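Local coordinates for putative metal-dependent isothiocyanate hydrolase SaxA (Pectobacterium carotovorum, PDB 6BRM) that hydrolyses isothiocyanates, as a zinc-dependent enzyme of the metallo-beta-lactamase superfamily, at the interface of chains A and B. Residues are numbered along the deposited sequence; one frame, centred on the assembly and turned at random. Chains: chain A/B, Putative metal-dependent isothiocyanate hydrolase SaxA.

Contact 1: the interface of chains A and B. Residues chain A 125, 127, 131, 167-170, 173; chain B 125-128, 131, 134, 168, 170.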
ATOM      1  N   ASP A 125      -4.741   1.795  -5.831  1.00 47.03           N
ATOM      2  CA  ASP A 125      -3.851   2.575  -4.980  1.00 47.07           C
ATOM      3  C   ASP A 125      -2.431   2.542  -5.540  1.00 44.56           C
ATOM      4  O   ASP A 125      -2.076   1.647  -6.300  1.00 46.95           O
ATOM      5  CB  ASP A 125      -3.885   2.027  -3.542  1.00 49.58           C
ATOM      6  CG  ASP A 125      -3.063   2.870  -2.556  1.00 52.11           C
ATOM      7  OD1 ASP A 125      -2.994   4.111  -2.720  1.00 49.23           O
ATOM      8  OD2 ASP A 125      -2.479   2.283  -1.615  1.00 55.67           O
ATOM      9  N   GLN A 127       1.780   4.602  -4.534  1.00 40.87           N
ATOM     10  CA  GLN A 127       2.565   5.387  -3.584  1.00 40.22           C
ATOM     11  C   GLN A 127       3.458   6.334  -4.371  1.00 40.18           C
ATOM     12  O   GLN A 127       4.325   5.895  -5.118  1.00 41.68           O
ATOM     13  CB  GLN A 127       3.399   4.476  -2.680  1.00 40.15           C
ATOM     14  CG  GLN A 127       4.016   5.191  -1.487  1.00 40.83           C
ATOM     15  CD  GLN A 127       4.674   4.244  -0.494  1.00 41.00           C
ATOM     16  OE1 GLN A 127       4.063   3.274  -0.040  1.00 41.93           O
ATOM     17  NE2 GLN A 127       5.923   4.532  -0.137  1.00 39.31           N
ATOM     18  N   ASN A 131       9.289   4.797   0.571  1.00 44.95           N
ATOM     19  CA  ASN A 131       8.951   4.537   1.981  1.00 45.99           C
ATOM     20  C   ASN A 131       9.603   5.565   2.927  1.00 47.32           C
ATOM     21  O   ASN A 131       9.042   5.904   3.973  1.00 45.11           O
ATOM     22  CB  ASN A 131       9.371   3.110   2.377  1.00 46.43           C
ATOM     23  CG  ASN A 131       8.551   2.029   1.672  1.00 46.87           C
ATOM     24  OD1 ASN A 131       7.621   2.324   0.921  1.00 47.36           O
ATOM     25  ND2 ASN A 131       8.897   0.767   1.916  1.00 45.69           N
ATOM     26  N   TRP A 167       7.267   1.500  -7.436  1.00 41.29           N
ATOM     27  CA  TRP A 167       7.001   0.080  -7.209  1.00 41.26           C
ATOM     28  C   TRP A 167       6.660  -0.146  -5.737  1.00 42.18           C
ATOM     29  O   TRP A 167       7.505   0.033  -4.859  1.00 42.99           O
ATOM     30  CB  TRP A 167       8.185  -0.807  -7.621  1.00 41.23           C
ATOM     31  CG  TRP A 167       7.785  -2.243  -7.802  1.00 40.31           C
ATOM     32  CD1 TRP A 167       7.590  -3.173  -6.819  1.00 39.78           C
ATOM     33  CD2 TRP A 167       7.502  -2.903  -9.039  1.00 39.37           C
ATOM     34  NE1 TRP A 167       7.206  -4.370  -7.370  1.00 39.21           N
ATOM     35  CE2 TRP A 167       7.145  -4.235  -8.730  1.00 38.79           C
ATOM     36  CE3 TRP A 167       7.523  -2.501 -10.383  1.00 38.80           C
ATOM     37  CZ2 TRP A 167       6.815  -5.167  -9.710  1.00 38.40           C
ATOM     38  CZ3 TRP A 167       7.188  -3.430 -11.361  1.00 38.51           C
ATOM     39  CH2 TRP A 167       6.834  -4.748 -11.016  1.00 38.86           C
ATOM     40  N   VAL A 168       5.400  -0.486  -5.489  1.00 42.75           N
ATOM     41  CA  VAL A 168       4.923  -0.908  -4.173  1.00 44.21           C
ATOM     42  C   VAL A 168       4.016  -2.115  -4.385  1.00 45.49           C
ATOM     43  O   VAL A 168       3.649  -2.425  -5.525  1.00 45.30           O
ATOM     44  CB  VAL A 168       4.181   0.224  -3.413  1.00 44.26           C
ATOM     45  CG1 VAL A 168       5.167   1.153  -2.724  1.00 43.82           C
ATOM     46  CG2 VAL A 168       3.266   1.016  -4.338  1.00 44.88           C
ATOM     47  N   LYS A 169       3.672  -2.801  -3.296  1.00 46.34           N
ATOM     48  CA  LYS A 169       2.864  -4.019  -3.375  1.00 46.56           C
ATOM     49  C   LYS A 169       1.492  -3.813  -4.023  1.00 46.39           C
ATOM     50  O   LYS A 169       1.101  -4.626  -4.851  1.00 49.16           O
ATOM     51  CB  LYS A 169       2.725  -4.677  -1.997  1.00 47.82           C
ATOM     52  CG  LYS A 169       1.868  -5.938  -1.982  1.00 48.70           C
ATOM     53  CD  LYS A 169       1.956  -6.686  -0.662  1.00 50.04           C
ATOM     54  CE  LYS A 169       1.368  -5.885   0.490  1.00 51.44           C
ATOM     55  NZ  LYS A 169       1.394  -6.665   1.755  1.00 52.17           N
ATOM     56  N   PRO A 170       0.755  -2.739  -3.662  1.00 47.27           N
ATOM     57  CA  PRO A 170      -0.526  -2.484  -4.342  1.00 47.60           C
ATOM     58  C   PRO A 170      -0.479  -2.474  -5.874  1.00 47.93           C
ATOM     59  O   PRO A 170      -1.473  -2.840  -6.507  1.00 49.61           O
ATOM     60  CB  PRO A 170      -0.932  -1.110  -3.809  1.00 47.93           C
ATOM     61  CG  PRO A 170      -0.375  -1.094  -2.430  1.00 48.08           C
ATOM     62  CD  PRO A 170       0.932  -1.833  -2.508  1.00 47.79           C
ATOM     63  N   LYS A 173      -0.227  -6.372  -6.643  1.00 48.04           N
ATOM     64  CA  LYS A 173      -1.556  -6.992  -6.479  1.00 48.90           C
ATOM     65  C   LYS A 173      -2.554  -6.587  -7.571  1.00 48.98           C
ATOM     66  O   LYS A 173      -3.435  -7.372  -7.920  1.00 48.02           O
ATOM     67  CB  LYS A 173      -2.156  -6.690  -5.094  1.00 49.22           C
ATOM     68  CG  LYS A 173      -1.671  -7.610  -3.979  1.00 49.29           C
ATOM     69  CD  LYS A 173      -2.376  -7.304  -2.662  1.00 49.27           C
ATOM     70  CE  LYS A 173      -1.797  -6.067  -1.983  1.00 49.56           C
ATOM     71  NZ  LYS A 173      -2.804  -5.199  -1.311  1.00 48.88           N
TER
ATOM     72  N   ASP B 125      -4.133  -2.787   5.222  1.00 46.36           N
ATOM     73  CA  ASP B 125      -3.123  -3.299   4.290  1.00 45.82           C
ATOM     74  C   ASP B 125      -1.750  -2.801   4.716  1.00 44.89           C
ATOM     75  O   ASP B 125      -1.554  -1.605   4.878  1.00 44.57           O
ATOM     76  CB  ASP B 125      -3.418  -2.861   2.848  1.00 45.74           C
ATOM     77  CG  ASP B 125      -2.586  -3.632   1.812  1.00 44.57           C
ATOM     78  OD1 ASP B 125      -2.642  -4.879   1.798  1.00 43.21           O
ATOM     79  OD2 ASP B 125      -1.881  -2.990   1.007  1.00 43.52           O
ATOM     80  N   GLY B 126      -0.817  -3.731   4.915  1.00 45.96           N
ATOM     81  CA  GLY B 126       0.576  -3.412   5.236  1.00 45.41           C
ATOM     82  C   GLY B 126       1.484  -3.862   4.109  1.00 45.36           C
ATOM     83  O   GLY B 126       1.008  -4.323   3.070  1.00 43.29           O
ATOM     84  N   GLN B 127       2.791  -3.705   4.305  1.00 45.42           N
ATOM     85  CA  GLN B 127       3.786  -4.271   3.405  1.00 46.51           C
ATOM     86  C   GLN B 127       4.866  -4.982   4.219  1.00 47.79           C
ATOM     87  O   GLN B 127       5.628  -4.340   4.942  1.00 50.00           O
ATOM     88  CB  GLN B 127       4.390  -3.181   2.520  1.00 47.16           C
ATOM     89  CG  GLN B 127       5.084  -3.722   1.279  1.00 47.46           C
ATOM     90  CD  GLN B 127       5.344  -2.652   0.239  1.00 48.29           C
ATOM     91  OE1 GLN B 127       4.587  -2.509  -0.722  1.00 48.57           O
ATOM     92  NE2 GLN B 127       6.413  -1.889   0.431  1.00 48.66           N
ATOM     93  N   HIS B 128       4.931  -6.308   4.081  1.00 48.66           N
ATOM     94  CA  HIS B 128       5.833  -7.163   4.861  1.00 47.83           C
ATOM     95  C   HIS B 128       7.204  -7.230   4.175  1.00 48.15           C
ATOM     96  O   HIS B 128       7.668  -8.303   3.782  1.00 51.12           O
ATOM     97  CB  HIS B 128       5.204  -8.562   5.004  1.00 47.35           C
ATOM     98  CG  HIS B 128       5.729  -9.366   6.155  1.00 47.82           C
ATOM     99  ND1 HIS B 128       6.934  -9.105   6.771  1.00 46.80           N
ATOM    100  CD2 HIS B 128       5.213 -10.451   6.782  1.00 46.82           C
ATOM    101  CE1 HIS B 128       7.131  -9.987   7.737  1.00 46.88           C
ATOM    102  NE2 HIS B 128       6.107 -10.819   7.759  1.00 45.96           N
ATOM    103  N   ASN B 131      10.152  -1.997  -0.658  1.00 50.01           N
ATOM    104  CA  ASN B 131       9.680  -1.868  -2.046  1.00 49.83           C
ATOM    105  C   ASN B 131      10.444  -2.767  -3.018  1.00 51.05           C
ATOM    106  O   ASN B 131       9.848  -3.330  -3.940  1.00 52.13           O
ATOM    107  CB  ASN B 131       9.790  -0.410  -2.520  1.00 48.91           C
ATOM    108  CG  ASN B 131       8.746   0.494  -1.892  1.00 48.57           C
ATOM    109  OD1 ASN B 131       7.973   0.073  -1.035  1.00 49.07           O
ATOM    110  ND2 ASN B 131       8.720   1.749  -2.321  1.00 48.59           N
ATOM    111  N   TYR B 134       9.509  -6.662  -2.974  1.00 46.36           N
ATOM    112  CA  TYR B 134       8.279  -7.016  -3.711  1.00 45.55           C
ATOM    113  C   TYR B 134       8.386  -6.920  -5.246  1.00 46.45           C
ATOM    114  O   TYR B 134       7.459  -7.329  -5.949  1.00 46.20           O
ATOM    115  CB  TYR B 134       7.077  -6.224  -3.176  1.00 43.40           C
ATOM    116  CG  TYR B 134       6.571  -6.761  -1.856  1.00 41.88           C
ATOM    117  CD1 TYR B 134       5.695  -7.837  -1.814  1.00 40.38           C
ATOM    118  CD2 TYR B 134       6.990  -6.206  -0.647  1.00 42.51           C
ATOM    119  CE1 TYR B 134       5.240  -8.344  -0.607  1.00 40.70           C
ATOM    120  CE2 TYR B 134       6.540  -6.703   0.569  1.00 41.40           C
ATOM    121  CZ  TYR B 134       5.662  -7.768   0.585  1.00 40.85           C
ATOM    122  OH  TYR B 134       5.207  -8.257   1.788  1.00 40.03           O
ATOM    123  N   VAL B 168       5.020   1.957   5.259  1.00 44.54           N
ATOM    124  CA  VAL B 168       4.453   2.356   3.962  1.00 44.47           C
ATOM    125  C   VAL B 168       3.305   3.334   4.220  1.00 44.59           C
ATOM    126  O   VAL B 168       2.885   3.487   5.365  1.00 45.00           O
ATOM    127  CB  VAL B 168       3.996   1.139   3.131  1.00 44.45           C
ATOM    128  CG1 VAL B 168       5.204   0.404   2.590  1.00 46.14           C
ATOM    129  CG2 VAL B 168       3.122   0.182   3.941  1.00 44.17           C
ATOM    130  N   PRO B 170       0.036   3.246   3.404  1.00 43.67           N
ATOM    131  CA  PRO B 170      -1.178   2.642   3.979  1.00 43.94           C
ATOM    132  C   PRO B 170      -1.175   2.535   5.512  1.00 45.02           C
ATOM    133  O   PRO B 170      -2.246   2.533   6.132  1.00 45.10           O
ATOM    134  CB  PRO B 170      -1.205   1.253   3.340  1.00 42.04           C
ATOM    135  CG  PRO B 170      -0.573   1.465   2.015  1.00 42.71           C
ATOM    136  CD  PRO B 170       0.554   2.422   2.296  1.00 43.47           C
TER

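Contact 2: the interface of chains A and B. Residues chain A 167, 172, 207, 211; chain B 134-135, 137.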
ATOM      1  N   TRP A 167       7.267   1.500  -7.436  1.00 41.29           N
ATOM      2  CA  TRP A 167       7.001   0.080  -7.209  1.00 41.26           C
ATOM      3  C   TRP A 167       6.660  -0.146  -5.737  1.00 42.18           C
ATOM      4  O   TRP A 167       7.505   0.033  -4.859  1.00 42.99           O
ATOM      5  CB  TRP A 167       8.185  -0.807  -7.621  1.00 41.23           C
ATOM      6  CG  TRP A 167       7.785  -2.243  -7.802  1.00 40.31           C
ATOM      7  CD1 TRP A 167       7.590  -3.173  -6.819  1.00 39.78           C
ATOM      8  CD2 TRP A 167       7.502  -2.903  -9.039  1.00 39.37           C
ATOM      9  NE1 TRP A 167       7.206  -4.370  -7.370  1.00 39.21           N
ATOM     10  CE2 TRP A 167       7.145  -4.235  -8.730  1.00 38.79           C
ATOM     11  CE3 TRP A 167       7.523  -2.501 -10.383  1.00 38.80           C
ATOM     12  CZ2 TRP A 167       6.815  -5.167  -9.710  1.00 38.40           C
ATOM     13  CZ3 TRP A 167       7.188  -3.430 -11.361  1.00 38.51           C
ATOM     14  CH2 TRP A 167       6.834  -4.748 -11.016  1.00 38.86           C
ATOM     15  N   VAL A 172       1.727  -4.430  -7.545  1.00 48.87           N
ATOM     16  CA  VAL A 172       1.882  -5.878  -7.787  1.00 49.15           C
ATOM     17  C   VAL A 172       0.540  -6.622  -7.705  1.00 49.30           C
ATOM     18  O   VAL A 172       0.219  -7.420  -8.597  1.00 52.03           O
ATOM     19  CB  VAL A 172       2.927  -6.516  -6.824  1.00 47.88           C
ATOM     20  CG1 VAL A 172       2.888  -8.042  -6.858  1.00 48.35           C
ATOM     21  CG2 VAL A 172       4.324  -6.028  -7.169  1.00 48.04           C
ATOM     22  N   ARG A 207      10.795  -5.153 -14.418  1.00 57.21           N
ATOM     23  CA  ARG A 207      10.115  -5.781 -13.275  1.00 57.31           C
ATOM     24  C   ARG A 207       8.671  -6.201 -13.589  1.00 58.20           C
ATOM     25  O   ARG A 207       8.238  -7.270 -13.156  1.00 58.57           O
ATOM     26  CB  ARG A 207      10.100  -4.836 -12.065  1.00 56.98           C
ATOM     27  CG  ARG A 207      11.428  -4.590 -11.366  1.00 56.14           C
ATOM     28  CD  ARG A 207      11.279  -3.392 -10.439  1.00 56.35           C
ATOM     29  NE  ARG A 207      12.468  -3.085  -9.648  1.00 57.89           N
ATOM     30  CZ  ARG A 207      12.603  -2.013  -8.856  1.00 59.20           C
ATOM     31  NH1 ARG A 207      11.621  -1.116  -8.735  1.00 59.95           N
ATOM     32  NH2 ARG A 207      13.733  -1.828  -8.178  1.00 58.11           N
ATOM     33  N   MET A 211       6.971  -9.888 -13.997  1.00 66.87           N
ATOM     34  CA  MET A 211       5.727 -10.148 -13.258  1.00 66.29           C
ATOM     35  C   MET A 211       4.572 -10.591 -14.169  1.00 64.67           C
ATOM     36  O   MET A 211       3.785 -11.459 -13.790  1.00 65.29           O
ATOM     37  CB  MET A 211       5.311  -8.887 -12.475  1.00 68.05           C
ATOM     38  CG  MET A 211       4.502  -9.136 -11.211  1.00 69.13           C
ATOM     39  SD  MET A 211       5.395  -9.994  -9.896  1.00 70.67           S
ATOM     40  CE  MET A 211       6.906  -9.047  -9.751  1.00 68.95           C
TER
ATOM     41  N   TYR B 134       9.509  -6.662  -2.974  1.00 46.36           N
ATOM     42  CA  TYR B 134       8.279  -7.016  -3.711  1.00 45.55           C
ATOM     43  C   TYR B 134       8.386  -6.920  -5.246  1.00 46.45           C
ATOM     44  O   TYR B 134       7.459  -7.329  -5.949  1.00 46.20           O
ATOM     45  CB  TYR B 134       7.077  -6.224  -3.176  1.00 43.40           C
ATOM     46  CG  TYR B 134       6.571  -6.761  -1.856  1.00 41.88           C
ATOM     47  CD1 TYR B 134       5.695  -7.837  -1.814  1.00 40.38           C
ATOM     48  CD2 TYR B 134       6.990  -6.206  -0.647  1.00 42.51           C
ATOM     49  CE1 TYR B 134       5.240  -8.344  -0.607  1.00 40.70           C
ATOM     50  CE2 TYR B 134       6.540  -6.703   0.569  1.00 41.40           C
ATOM     51  CZ  TYR B 134       5.662  -7.768   0.585  1.00 40.85           C
ATOM     52  OH  TYR B 134       5.207  -8.257   1.788  1.00 40.03           O
ATOM     53  N   ALA B 135       9.497  -6.387  -5.760  1.00 49.01           N
ATOM     54  CA  ALA B 135       9.845  -6.526  -7.186  1.00 51.36           C
ATOM     55  C   ALA B 135      10.252  -7.966  -7.529  1.00 53.91           C
ATOM     56  O   ALA B 135      10.075  -8.410  -8.670  1.00 54.85           O
ATOM     57  CB  ALA B 135      10.957  -5.560  -7.571  1.00 50.61           C
ATOM     58  N   ALA B 137       9.374 -11.573  -7.549  1.00 54.80           N
ATOM     59  CA  ALA B 137       8.117 -12.330  -7.549  1.00 54.56           C
ATOM     60  C   ALA B 137       8.128 -13.542  -6.614  1.00 55.84           C
ATOM     61  O   ALA B 137       7.069 -13.983  -6.169  1.00 56.14           O
ATOM     62  CB  ALA B 137       7.771 -12.772  -8.964  1.00 54.04           C
TER

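Contact 1: the interface of chains A and B
A two-fold contact joins two metallo-beta-lactamase-fold subunits here and would hold the deposited assembly together; the structure alone does not show that this dimer forms in solution. The N-terminal end of helix 169-178 in chain A meets the loop of chain B that carries the zinc ligand B:His128. B:Gln127 extends its chain, with CG anti to the backbone N (chi1 -161°). Its amide oxygen OE1 takes the backbone N-H of A:Lys169 at 2.7 Å from N, in the carbonyl plane and at 160° at the hydrogen. The other end of the same amide, NE2, donates to B:Asn131 OD1 at 2.9 Å. Gripped at both ends, the amide cannot easily turn. A:Lys169 leaves its backbone with CG anti to N and bends at chi3. Its CD lies over the face of the B:Tyr134 ring at the rim, 3.7 Å from CE1. Its amine NZ donates to the carbonyl oxygen O of B:Gly126 at 2.7 Å, from above the carbonyl plane. A:Lys173 and B:Asp125 reach tip to tip in a salt bridge. NZ sits 3.1 Å from the carboxylate OD1, above the carboxylate plane. This amine and that of A:Lys169 probably favour the charged form of the acid. Near the axis A:Asn131 and B:Asn131 also meet tip to tip, amide planes 82° apart, with no hydrogen bond between them as modelled. Each OD1 accepts from Gln127 NE2 of its own chain.

Contact 2: the interface of chains A and B
The indole of A:Trp167 has A:Arg207 CD and B:Ala135 CB over one and the same face. Each carbon stands 3.9 Å above the ring plane, and both are offset toward the rim. The face is thus shared by a side chain of its own subunit and a methyl group of the partner. B:Ala135 CA lies over the same face near NE1, 3.4 Å from that atom. The indole N-H gives a weak hydrogen bond to the carbonyl oxygen of B:Tyr134. CG of the tryptophan is anti to the backbone N (chi1 -162°), which swings the ring out toward the partner.

A:Arg207 comes from helix 203-211. Its chain is extended from CG to NE, so its aliphatic part runs past the alanine methyl. CD lies 3.6 Å from B:Ala135 CB. The methyl and the arginine CD lie next to each other over the indole. Here the arginine works through its carbon chain and the NE end of the guanidinium, by packing.

A:Met211 ends the same helix. CG is anti to the backbone N (chi1 -152°), and the chain then bends at chi2 (66°) and chi3. The bends bring the thioether to chain B. SD lies 3.8 Å from the methyl CB of B:Ala137, the first residue of helix 137-143. The terminal methyl CE is 3.4 Å from the carbonyl oxygen of B:Ala135. A:Val172, on helix 169-178, adds its CG2 branch, 3.6 Å from the carbonyl oxygen of B:Tyr134.

B:Ala135 lies in the 3-10 helix 133-135. The small side chains of B:Ala135 and B:Ala137 may allow the close approach to helices 169-178 and 203-211. The patch is a mainly apolar outer part of the interface in the deposited dimer, which would seat the 3-10 turn of one subunit against the other.

Contact 1 and contact 2 are neighbouring patches of one two-fold interface, with the centres of their C-alpha atoms about 10 Å apart. They share A:Trp167 and B:Tyr134. Helix 169-178 of chain A also supplies residues to both. Contact 1 is the more polar and reaches the two-fold axis. Contact 2 lies farther out, is mainly apolar and adds helix 203-211. Each has its twin with the chains exchanged. A dimer built this way would tie the loop that carries a zinc ligand to the partner subunit, so assembly may steady the active site.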